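Local coordinates for protein 16S rRNA methyltransferase (Streptomyces sp. DSM 40477, PDB 3MQ2) that methylates the N1 position of adenine 1408 in 16S rRNA with S-adenosyl-L-methionine as methyl donor, conferring resistance to aminoglycosides such as kanamycin and apramycin, at residues V34-G39 against V54-A59; H41-A46 against P81-L86; A59-M64 against Y85-A90. All coordinates share one frame; numbering follows the deposited sequence.

Contact 1 of 3, residues V34-G39 against V54-A59. With SAH (S-adenosyl-L-homocysteine), chain C.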
loop_
_atom_site.group_PDB
_atom_site.type_symbol
_atom_site.label_atom_id
_atom_site.label_comp_id
_atom_site.label_asym_id
_atom_site.label_seq_id
_atom_site.Cartn_x
_atom_site.Cartn_y
_atom_site.Cartn_z
ATOM N N VAL A 34 2.034 -0.201 -1.479
ATOM C CA VAL A 34 3.223 -0.798 -0.877
ATOM C C VAL A 34 2.873 -2.114 -0.188
ATOM O O VAL A 34 2.012 -2.149 0.686
ATOM C CB VAL A 34 3.865 0.173 0.144
ATOM C CG1 VAL A 34 5.072 -0.480 0.829
ATOM C CG2 VAL A 34 4.246 1.487 -0.551
ATOM N N GLY A 35 3.537 -3.203 -0.580
ATOM C CA GLY A 35 3.206 -4.512 -0.046
ATOM C C GLY A 35 1.944 -5.071 -0.672
ATOM O O GLY A 35 1.030 -5.498 0.025
ATOM N N THR A 36 1.913 -5.095 -1.999
ATOM C CA THR A 36 0.678 -5.343 -2.745
ATOM C C THR A 36 0.269 -6.820 -2.814
ATOM O O THR A 36 -0.876 -7.146 -3.186
ATOM C CB THR A 36 0.797 -4.753 -4.161
ATOM O OG1 THR A 36 -0.503 -4.565 -4.736
ATOM C CG2 THR A 36 1.645 -5.663 -5.050
ATOM N N GLY A 37 1.186 -7.722 -2.473
ATOM C CA GLY A 37 0.841 -9.137 -2.436
ATOM C C GLY A 37 0.501 -9.634 -3.829
ATOM O O GLY A 37 1.284 -9.435 -4.758
ATOM N N ASP A 38 -0.658 -10.273 -3.993
ATOM C CA ASP A 38 -1.049 -10.733 -5.331
ATOM C C ASP A 38 -1.454 -9.624 -6.309
ATOM O O ASP A 38 -1.641 -9.888 -7.500
ATOM C CB ASP A 38 -2.115 -11.838 -5.282
ATOM C CG ASP A 38 -3.468 -11.348 -4.809
ATOM O OD1 ASP A 38 -3.728 -10.123 -4.787
ATOM O OD2 ASP A 38 -4.297 -12.220 -4.477
ATOM N N GLY A 39 -1.563 -8.387 -5.826
ATOM C CA GLY A 39 -1.740 -7.250 -6.713
ATOM C C GLY A 39 -3.152 -6.980 -7.226
ATOM O O GLY A 39 -3.340 -6.194 -8.156
ATOM N N VAL A 54 -0.693 3.734 -11.761
ATOM C CA VAL A 54 -0.709 2.988 -10.500
ATOM C C VAL A 54 0.528 2.127 -10.436
ATOM O O VAL A 54 0.773 1.335 -11.341
ATOM C CB VAL A 54 -1.964 2.090 -10.377
ATOM C CG1 VAL A 54 -1.962 1.318 -9.042
ATOM C CG2 VAL A 54 -3.232 2.948 -10.509
ATOM N N VAL A 55 1.314 2.309 -9.377
ATOM C CA VAL A 55 2.531 1.538 -9.169
ATOM C C VAL A 55 2.300 0.669 -7.940
ATOM O O VAL A 55 1.763 1.138 -6.939
ATOM C CB VAL A 55 3.750 2.467 -8.934
ATOM C CG1 VAL A 55 5.032 1.651 -8.743
ATOM C CG2 VAL A 55 3.920 3.429 -10.113
ATOM N N ALA A 56 2.690 -0.597 -8.008
ATOM C CA ALA A 56 2.490 -1.476 -6.863
ATOM C C ALA A 56 3.730 -2.301 -6.667
ATOM O O ALA A 56 4.337 -2.750 -7.629
ATOM C CB ALA A 56 1.276 -2.383 -7.069
ATOM N N LEU A 57 4.132 -2.484 -5.419
ATOM C CA LEU A 57 5.350 -3.244 -5.190
ATOM C C LEU A 57 5.190 -4.258 -4.075
ATOM O O LEU A 57 4.305 -4.135 -3.209
ATOM C CB LEU A 57 6.529 -2.311 -4.928
ATOM C CG LEU A 57 6.349 -1.254 -3.846
ATOM C CD1 LEU A 57 6.673 -1.857 -2.499
ATOM C CD2 LEU A 57 7.253 -0.061 -4.119
ATOM N N ASP A 58 6.023 -5.293 -4.125
ATOM C CA ASP A 58 6.075 -6.252 -3.034
ATOM C C ASP A 58 7.476 -6.808 -2.973
ATOM O O ASP A 58 8.167 -6.878 -3.997
ATOM C CB ASP A 58 5.104 -7.409 -3.263
ATOM C CG ASP A 58 4.760 -8.139 -1.977
ATOM O OD1 ASP A 58 3.727 -7.790 -1.362
ATOM O OD2 ASP A 58 5.525 -9.041 -1.564
ATOM N N ALA A 59 7.876 -7.223 -1.777
ATOM C CA ALA A 59 9.191 -7.856 -1.589
ATOM C C ALA A 59 9.264 -9.215 -2.273
ATOM O O ALA A 59 10.352 -9.684 -2.626
ATOM C CB ALA A 59 9.474 -8.010 -0.109
HETATM N N SAH C . -1.870 -5.502 0.444
HETATM C CA SAH C . -2.036 -6.845 -0.084
HETATM C CB SAH C . -1.092 -7.830 0.604
HETATM C CG SAH C . -1.028 -7.684 2.121
HETATM S SD SAH C . -0.201 -9.099 2.889
HETATM C C SAH C . -3.477 -7.279 0.102
HETATM O O SAH C . -3.885 -8.341 -0.369
HETATM O OXT SAH C . -4.252 -6.563 0.736
HETATM C "C5'" SAH C . 1.184 -7.993 3.266
HETATM C "C4'" SAH C . 2.186 -7.927 2.118
HETATM O "O4'" SAH C . 3.222 -7.033 2.467
HETATM C "C3'" SAH C . 2.859 -9.270 1.829
HETATM O "O3'" SAH C . 2.750 -9.554 0.456
HETATM C "C2'" SAH C . 4.326 -9.087 2.151
HETATM O "O2'" SAH C . 5.147 -9.730 1.193
HETATM C "C1'" SAH C . 4.467 -7.580 2.074
HETATM N N9 SAH C . 5.522 -7.025 2.930
HETATM C C8 SAH C . 5.750 -7.226 4.267
HETATM N N7 SAH C . 6.835 -6.484 4.624
HETATM C C5 SAH C . 7.278 -5.820 3.524
HETATM C C6 SAH C . 8.327 -4.939 3.308
HETATM N N6 SAH C . 9.139 -4.588 4.302
HETATM N N1 SAH C . 8.512 -4.421 2.047
HETATM C C2 SAH C . 7.677 -4.769 1.006
HETATM N N3 SAH C . 6.641 -5.651 1.216
HETATM C C4 SAH C . 6.454 -6.152 2.461
#

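Contact 2 of 3, residues H41-A46 against P81-L86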
loop_
_atom_site.group_PDB
_atom_site.type_symbol
_atom_site.label_atom_id
_atom_site.label_comp_id
_atom_site.label_asym_id
_atom_site.label_seq_id
_atom_site.Cartn_x
_atom_site.Cartn_y
_atom_site.Cartn_z
ATOM N N HIS A 41 -5.615 -5.419 -5.727
ATOM C CA HIS A 41 -6.084 -4.081 -5.374
ATOM C C HIS A 41 -5.660 -3.019 -6.388
ATOM O O HIS A 41 -6.483 -2.270 -6.895
ATOM C CB HIS A 41 -5.601 -3.703 -3.965
ATOM C CG HIS A 41 -5.760 -2.250 -3.637
ATOM N ND1 HIS A 41 -6.992 -1.644 -3.516
ATOM C CD2 HIS A 41 -4.840 -1.280 -3.422
ATOM C CE1 HIS A 41 -6.823 -0.363 -3.236
ATOM N NE2 HIS A 41 -5.526 -0.118 -3.168
ATOM N N PRO A 42 -4.354 -2.942 -6.693
ATOM C CA PRO A 42 -3.945 -1.908 -7.654
ATOM C C PRO A 42 -4.502 -2.158 -9.054
ATOM O O PRO A 42 -4.670 -1.218 -9.827
ATOM C CB PRO A 42 -2.410 -2.008 -7.652
ATOM C CG PRO A 42 -2.104 -3.375 -7.093
ATOM C CD PRO A 42 -3.207 -3.636 -6.085
ATOM N N TYR A 43 -4.795 -3.411 -9.376
ATOM C CA TYR A 43 -5.413 -3.713 -10.659
ATOM C C TYR A 43 -6.780 -3.036 -10.706
ATOM O O TYR A 43 -7.126 -2.379 -11.691
ATOM C CB TYR A 43 -5.544 -5.222 -10.861
ATOM C CG TYR A 43 -6.052 -5.590 -12.233
ATOM C CD1 TYR A 43 -5.171 -5.845 -13.278
ATOM C CD2 TYR A 43 -7.415 -5.674 -12.488
ATOM C CE1 TYR A 43 -5.631 -6.179 -14.541
ATOM C CE2 TYR A 43 -7.883 -6.000 -13.754
ATOM C CZ TYR A 43 -6.987 -6.255 -14.773
ATOM O OH TYR A 43 -7.449 -6.585 -16.033
ATOM N N LYS A 44 -7.549 -3.181 -9.629
ATOM C CA LYS A 44 -8.819 -2.460 -9.529
ATOM C C LYS A 44 -8.628 -0.953 -9.605
ATOM O O LYS A 44 -9.329 -0.273 -10.351
ATOM C CB LYS A 44 -9.582 -2.820 -8.248
ATOM C CG LYS A 44 -10.753 -1.860 -7.976
ATOM C CD LYS A 44 -11.682 -2.378 -6.892
ATOM C CE LYS A 44 -12.938 -1.517 -6.760
ATOM N NZ LYS A 44 -13.928 -2.102 -5.796
ATOM N N VAL A 45 -7.676 -0.421 -8.842
ATOM C CA VAL A 45 -7.445 1.016 -8.859
ATOM C C VAL A 45 -7.122 1.515 -10.269
ATOM O O VAL A 45 -7.697 2.507 -10.726
ATOM C CB VAL A 45 -6.356 1.440 -7.849
ATOM C CG1 VAL A 45 -6.073 2.943 -7.940
ATOM C CG2 VAL A 45 -6.785 1.067 -6.438
ATOM N N ALA A 46 -6.225 0.817 -10.966
ATOM C CA ALA A 46 -5.859 1.227 -12.319
ATOM C C ALA A 46 -7.057 1.138 -13.266
ATOM O O ALA A 46 -7.277 2.030 -14.085
ATOM C CB ALA A 46 -4.674 0.400 -12.843
ATOM N N PRO A 81 -2.575 -0.217 -19.361
ATOM C CA PRO A 81 -1.354 0.543 -19.645
ATOM C C PRO A 81 -0.868 1.344 -18.446
ATOM O O PRO A 81 0.301 1.721 -18.405
ATOM C CB PRO A 81 -1.814 1.522 -20.729
ATOM C CG PRO A 81 -3.249 1.772 -20.387
ATOM C CD PRO A 81 -3.771 0.431 -19.933
ATOM N N ASN A 82 -1.759 1.597 -17.494
ATOM C CA ASN A 82 -1.472 2.508 -16.384
ATOM C C ASN A 82 -1.183 1.776 -15.082
ATOM O O ASN A 82 -1.515 2.256 -14.005
ATOM C CB ASN A 82 -2.638 3.477 -16.173
ATOM C CG ASN A 82 -3.935 2.766 -15.799
ATOM O OD1 ASN A 82 -4.194 1.643 -16.240
ATOM N ND2 ASN A 82 -4.756 3.420 -14.984
ATOM N N LEU A 83 -0.563 0.612 -15.196
ATOM C CA LEU A 83 -0.308 -0.242 -14.042
ATOM C C LEU A 83 1.085 -0.849 -14.158
ATOM O O LEU A 83 1.439 -1.446 -15.175
ATOM C CB LEU A 83 -1.367 -1.343 -13.980
ATOM C CG LEU A 83 -1.274 -2.367 -12.847
ATOM C CD1 LEU A 83 -1.207 -1.682 -11.474
ATOM C CD2 LEU A 83 -2.486 -3.301 -12.930
ATOM N N LEU A 84 1.872 -0.688 -13.105
ATOM C CA LEU A 84 3.244 -1.140 -13.095
ATOM C C LEU A 84 3.511 -1.864 -11.781
ATOM O O LEU A 84 3.332 -1.293 -10.709
ATOM C CB LEU A 84 4.168 0.075 -13.232
ATOM C CG LEU A 84 5.658 -0.126 -13.018
ATOM C CD1 LEU A 84 6.224 -1.007 -14.113
ATOM C CD2 LEU A 84 6.355 1.235 -13.016
ATOM N N TYR A 85 3.917 -3.128 -11.874
ATOM C CA TYR A 85 4.301 -3.909 -10.703
ATOM C C TYR A 85 5.821 -3.928 -10.565
ATOM O O TYR A 85 6.539 -4.201 -11.533
ATOM C CB TYR A 85 3.776 -5.344 -10.825
ATOM C CG TYR A 85 2.277 -5.425 -10.701
ATOM C CD1 TYR A 85 1.668 -5.380 -9.461
ATOM C CD2 TYR A 85 1.469 -5.521 -11.832
ATOM C CE1 TYR A 85 0.292 -5.448 -9.342
ATOM C CE2 TYR A 85 0.095 -5.577 -11.728
ATOM C CZ TYR A 85 -0.485 -5.538 -10.478
ATOM O OH TYR A 85 -1.850 -5.599 -10.365
ATOM N N LEU A 86 6.309 -3.646 -9.359
ATOM C CA LEU A 86 7.750 -3.564 -9.112
ATOM C C LEU A 86 8.166 -4.493 -7.976
ATOM O O LEU A 86 7.410 -4.741 -7.045
ATOM C CB LEU A 86 8.141 -2.127 -8.734
ATOM C CG LEU A 86 7.840 -1.041 -9.762
ATOM C CD1 LEU A 86 8.349 0.316 -9.256
ATOM C CD2 LEU A 86 8.471 -1.351 -11.123
#

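Contact 3 of 3, residues A59-M64 against Y85-A90. With SAH (S-adenosyl-L-homocysteine), chain C.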
loop_
_atom_site.group_PDB
_atom_site.type_symbol
_atom_site.label_atom_id
_atom_site.label_comp_id
_atom_site.label_asym_id
_atom_site.label_seq_id
_atom_site.Cartn_x
_atom_site.Cartn_y
_atom_site.Cartn_z
ATOM N N ALA A 59 7.876 -7.223 -1.777
ATOM C CA ALA A 59 9.191 -7.856 -1.589
ATOM C C ALA A 59 9.264 -9.215 -2.273
ATOM O O ALA A 59 10.352 -9.684 -2.626
ATOM C CB ALA A 59 9.474 -8.010 -0.109
ATOM N N ASP A 60 8.112 -9.864 -2.446
ATOM C CA ASP A 60 8.067 -11.211 -3.017
ATOM C C ASP A 60 7.540 -11.194 -4.457
ATOM O O ASP A 60 6.338 -11.048 -4.678
ATOM C CB ASP A 60 7.182 -12.111 -2.146
ATOM C CG ASP A 60 7.088 -13.540 -2.668
ATOM O OD1 ASP A 60 7.539 -13.816 -3.800
ATOM O OD2 ASP A 60 6.545 -14.395 -1.937
ATOM N N LYS A 61 8.431 -11.351 -5.432
ATOM C CA LYS A 61 8.037 -11.219 -6.832
ATOM C C LYS A 61 7.068 -12.309 -7.279
ATOM O O LYS A 61 6.247 -12.079 -8.165
ATOM C CB LYS A 61 9.255 -11.167 -7.765
ATOM C CG LYS A 61 10.141 -12.420 -7.781
ATOM C CD LYS A 61 11.350 -12.199 -8.706
ATOM C CE LYS A 61 12.424 -13.274 -8.546
ATOM N NZ LYS A 61 11.952 -14.627 -8.948
ATOM N N SER A 62 7.151 -13.484 -6.661
ATOM C CA SER A 62 6.309 -14.608 -7.076
ATOM C C SER A 62 4.816 -14.338 -6.883
ATOM O O SER A 62 3.991 -14.853 -7.640
ATOM C CB SER A 62 6.698 -15.885 -6.333
ATOM O OG SER A 62 6.349 -15.796 -4.963
ATOM N N ARG A 63 4.468 -13.531 -5.882
ATOM C CA ARG A 63 3.062 -13.263 -5.578
ATOM C C ARG A 63 2.368 -12.525 -6.714
ATOM O O ARG A 63 1.182 -12.714 -6.959
ATOM C CB ARG A 63 2.917 -12.427 -4.299
ATOM C CG ARG A 63 3.409 -13.082 -3.023
ATOM C CD ARG A 63 2.614 -14.330 -2.661
ATOM N NE ARG A 63 1.169 -14.107 -2.584
ATOM C CZ ARG A 63 0.564 -13.355 -1.668
ATOM N NH1 ARG A 63 1.270 -12.710 -0.750
ATOM N NH2 ARG A 63 -0.756 -13.232 -1.683
ATOM N N MET A 64 3.123 -11.678 -7.399
ATOM C CA MET A 64 2.572 -10.807 -8.425
ATOM C C MET A 64 2.542 -11.446 -9.818
ATOM O O MET A 64 2.128 -10.805 -10.780
ATOM C CB MET A 64 3.387 -9.506 -8.469
ATOM C CG MET A 64 3.381 -8.718 -7.144
ATOM S SD MET A 64 4.391 -7.211 -7.220
ATOM C CE MET A 64 6.046 -7.889 -6.998
ATOM N N TYR A 85 3.917 -3.128 -11.874
ATOM C CA TYR A 85 4.301 -3.909 -10.703
ATOM C C TYR A 85 5.821 -3.928 -10.565
ATOM O O TYR A 85 6.539 -4.201 -11.533
ATOM C CB TYR A 85 3.776 -5.344 -10.825
ATOM C CG TYR A 85 2.277 -5.425 -10.701
ATOM C CD1 TYR A 85 1.668 -5.380 -9.461
ATOM C CD2 TYR A 85 1.469 -5.521 -11.832
ATOM C CE1 TYR A 85 0.292 -5.448 -9.342
ATOM C CE2 TYR A 85 0.095 -5.577 -11.728
ATOM C CZ TYR A 85 -0.485 -5.538 -10.478
ATOM O OH TYR A 85 -1.850 -5.599 -10.365
ATOM N N LEU A 86 6.309 -3.646 -9.359
ATOM C CA LEU A 86 7.750 -3.564 -9.112
ATOM C C LEU A 86 8.166 -4.493 -7.976
ATOM O O LEU A 86 7.410 -4.741 -7.045
ATOM C CB LEU A 86 8.141 -2.127 -8.734
ATOM C CG LEU A 86 7.840 -1.041 -9.762
ATOM C CD1 LEU A 86 8.349 0.316 -9.256
ATOM C CD2 LEU A 86 8.471 -1.351 -11.123
ATOM N N TRP A 87 9.396 -4.979 -8.045
ATOM C CA TRP A 87 9.936 -5.864 -7.022
ATOM C C TRP A 87 10.769 -5.029 -6.080
ATOM O O TRP A 87 11.831 -4.554 -6.462
ATOM C CB TRP A 87 10.846 -6.881 -7.703
ATOM C CG TRP A 87 11.327 -8.017 -6.859
ATOM C CD1 TRP A 87 10.772 -8.509 -5.700
ATOM C CD2 TRP A 87 12.479 -8.830 -7.131
ATOM N NE1 TRP A 87 11.515 -9.588 -5.248
ATOM C CE2 TRP A 87 12.559 -9.797 -6.106
ATOM C CE3 TRP A 87 13.436 -8.836 -8.150
ATOM C CZ2 TRP A 87 13.573 -10.757 -6.069
ATOM C CZ3 TRP A 87 14.444 -9.797 -8.109
ATOM C CH2 TRP A 87 14.506 -10.737 -7.074
ATOM N N ALA A 88 10.294 -4.826 -4.858
ATOM C CA ALA A 88 11.015 -3.961 -3.926
ATOM C C ALA A 88 10.452 -4.085 -2.529
ATOM O O ALA A 88 9.281 -4.397 -2.358
ATOM C CB ALA A 88 10.929 -2.498 -4.376
ATOM N N THR A 89 11.295 -3.824 -1.534
ATOM C CA THR A 89 10.832 -3.785 -0.151
ATOM C C THR A 89 10.545 -2.361 0.285
ATOM O O THR A 89 11.043 -1.400 -0.302
ATOM C CB THR A 89 11.898 -4.331 0.803
ATOM O OG1 THR A 89 13.021 -3.443 0.817
ATOM C CG2 THR A 89 12.351 -5.715 0.346
ATOM N N ALA A 90 9.774 -2.225 1.359
ATOM C CA ALA A 90 9.525 -0.908 1.920
ATOM C C ALA A 90 10.788 -0.286 2.519
ATOM O O ALA A 90 10.891 0.942 2.620
ATOM C CB ALA A 90 8.400 -0.965 2.956
HETATM N N SAH C . -1.870 -5.502 0.444
HETATM C CA SAH C . -2.036 -6.845 -0.084
HETATM C CB SAH C . -1.092 -7.830 0.604
HETATM C CG SAH C . -1.028 -7.684 2.121
HETATM S SD SAH C . -0.201 -9.099 2.889
HETATM C C SAH C . -3.477 -7.279 0.102
HETATM O O SAH C . -3.885 -8.341 -0.369
HETATM O OXT SAH C . -4.252 -6.563 0.736
HETATM C "C5'" SAH C . 1.184 -7.993 3.266
HETATM C "C4'" SAH C . 2.186 -7.927 2.118
HETATM O "O4'" SAH C . 3.222 -7.033 2.467
HETATM C "C3'" SAH C . 2.859 -9.270 1.829
HETATM O "O3'" SAH C . 2.750 -9.554 0.456
HETATM C "C2'" SAH C . 4.326 -9.087 2.151
HETATM O "O2'" SAH C . 5.147 -9.730 1.193
HETATM C "C1'" SAH C . 4.467 -7.580 2.074
HETATM N N9 SAH C . 5.522 -7.025 2.930
HETATM C C8 SAH C . 5.750 -7.226 4.267
HETATM N N7 SAH C . 6.835 -6.484 4.624
HETATM C C5 SAH C . 7.278 -5.820 3.524
HETATM C C6 SAH C . 8.327 -4.939 3.308
HETATM N N6 SAH C . 9.139 -4.588 4.302
HETATM N N1 SAH C . 8.512 -4.421 2.047
HETATM C C2 SAH C . 7.677 -4.769 1.006
HETATM N N3 SAH C . 6.641 -5.651 1.216
HETATM C C4 SAH C . 6.454 -6.152 2.461
HETATM O O HOH W 1 11.077 -12.540 -4.169
#

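Contact 1 of 3, residues V34-G39 against V54-A59
The cofactor site of a Rossmann-like class I methyltransferase is formed where the glycine-rich loop Gly35-Thr36-Gly37 meets Asp58, the acidic residue that ends strand 52-58. Strand 29-34 runs parallel to strand 52-58 up to Val34, whose CG1 packs alongside CD1 of Leu57 on the same face of the sheet. The chain then turns, and Leu57 O receives the Thr36 N-H at 2.8 Å in a nearly straight bond (162°), with a weak second one from Gly35 N. Thr36 lays CB and OG1 against the small CB of Ala56, while its hydroxyl is bonded to Asp33. Glycine suits positions 35 and 37: both have positive phi, and a CB would collide with the cofactor product S-adenosyl-L-homocysteine. Gly35 O accepts a hydrogen bond from the amino N of the ligand. CG of Asp58 is anti to its backbone N (chi1 -159°), which carries it toward the loop; from there Asp58 OD2 accepts from ligand O2' at 2.9 Å. An aspartate suits this place because its two oxygens can take one ribose hydroxyl each. Asp58 OD1 is gripped twice, by O3' of the ligand ribose at 2.7 Å and by Gly37 N at 2.8 Å, the latter donor standing above the carboxylate plane.

Contact 2 of 3, residues H41-A46 against P81-L86
Asn82, just ahead of strand 83-87, meets Ala46 of helix 40-48 through its amide end. CG sits between the backbone N and the carbonyl carbon (chi1 62°), and Asn82 ND2 gives an almost straight bond (175°) to Ala46 O at 3.0 Å, with the acceptor lying in the amide plane. The same ND2 also donates to Arg52 O, so one amide joins the helix to the start of the neighbouring strand. Asn82 OD1 lies 3.6 Å from Ala46 CB, an approach suited to a side chain as small as alanine's. Leu83 spreads its two branches over the helix, a fork that lets one residue touch two turns: its CB touches Ala46 CB, Leu83 CD1 reaches Pro42 CB at 4.0 Å, and Leu83 CD2 meets CD1 of Tyr43 at 3.7 Å, the latter two side chains crossing at about a right angle. Tyr85 extends across Pro42, its CE1 3.9 Å from CG of the proline ring. Tyr85 OH comes within 3.7 Å of Tyr43 CB, and it is bonded to Gly39 O just before the helix. The helix runs nearly antiparallel to the strand, 159° between the short axes 9.1 Å apart; Pro42 and Ala46 also rest on Val54 of strand 52-58, while helix 65-71 packs against Leu83 and Tyr85.

Contact 3 of 3, residues A59-M64 against Y85-A90
Lys61 lies across the indole of Trp87, its aliphatic chain spread over one face of the ring system. Lys61 CB lies 3.7 Å from Trp87 NE1 and also touches CD1 of the pyrrole part. CG, placed between the backbone N and the carbonyl carbon (chi1 63°), passes over CE2. Lys61 CD then stands over the centre of the six-membered ring of Trp87, 3.6 Å from its centroid, in a CH-pi contact. CE continues to CH2 and CZ2, and beyond it the chain bends at chi4, leaving Lys61 NZ 5.4 Å from the same Trp87 centroid, at most a weak cation-pi attraction. A long, flexible lysine suits this partly exposed place, since its methylenes cover the indole while the ammonium leads away. The indole edge is tied down too: Trp87 NE1 donates to Ala59 O at 2.9 Å, with the oxygen near the ring plane but the N-H arriving above the carbonyl plane and bent (133°). A water accepts from Lys61 N and weakly from NE1. At the inner end Met64 sends SD to CD1 of Tyr85 at 4.0 Å, an oblique Met-aromatic contact, and CE to Leu86 O; the unbranched thioether lets sulfur meet the ring while its methyl reaches the backbone. Asp60 OD1 accepts from Ser62 N, an Asx turn, and also from Ser62 OG, both reaching it from the same face of the carboxylate plane. Beside Thr89, whose CG2 meets Ala59 CB, Ala90 N donates to N1 of the adenine of bound S-adenosyl-L-homocysteine at 2.6 Å. Such backbone recognition of the cofactor adenine beyond a strand end is characteristic of Rossmann-like methyltransferases.

Overall arrangement
From the N terminus, strand 29-34 leads into the loop of contact 1, which closes on residues 54-59 across helix 40-48, a beta-alpha-beta crossover. Contact 2 begins on that helix, inside this closure, and ends at 81-86, so contacts 1 and 2 cross along the chain. Contact 3 takes over at Ala59, shared with contact 1, and closes across helix 65-71 at 85-90, making it sequential to contact 1; it shares Tyr85 and Leu86 with contact 2. Strands 52-58 and 83-87 are neighbours in the sheet, joined by backbone hydrogen bonds such as the one from Leu86 N to Ala56 O. Contact 2 thus binds helix to sheet, whereas contacts 1 and 3, with centres about 6 Å apart, build adjoining parts of the cofactor pocket.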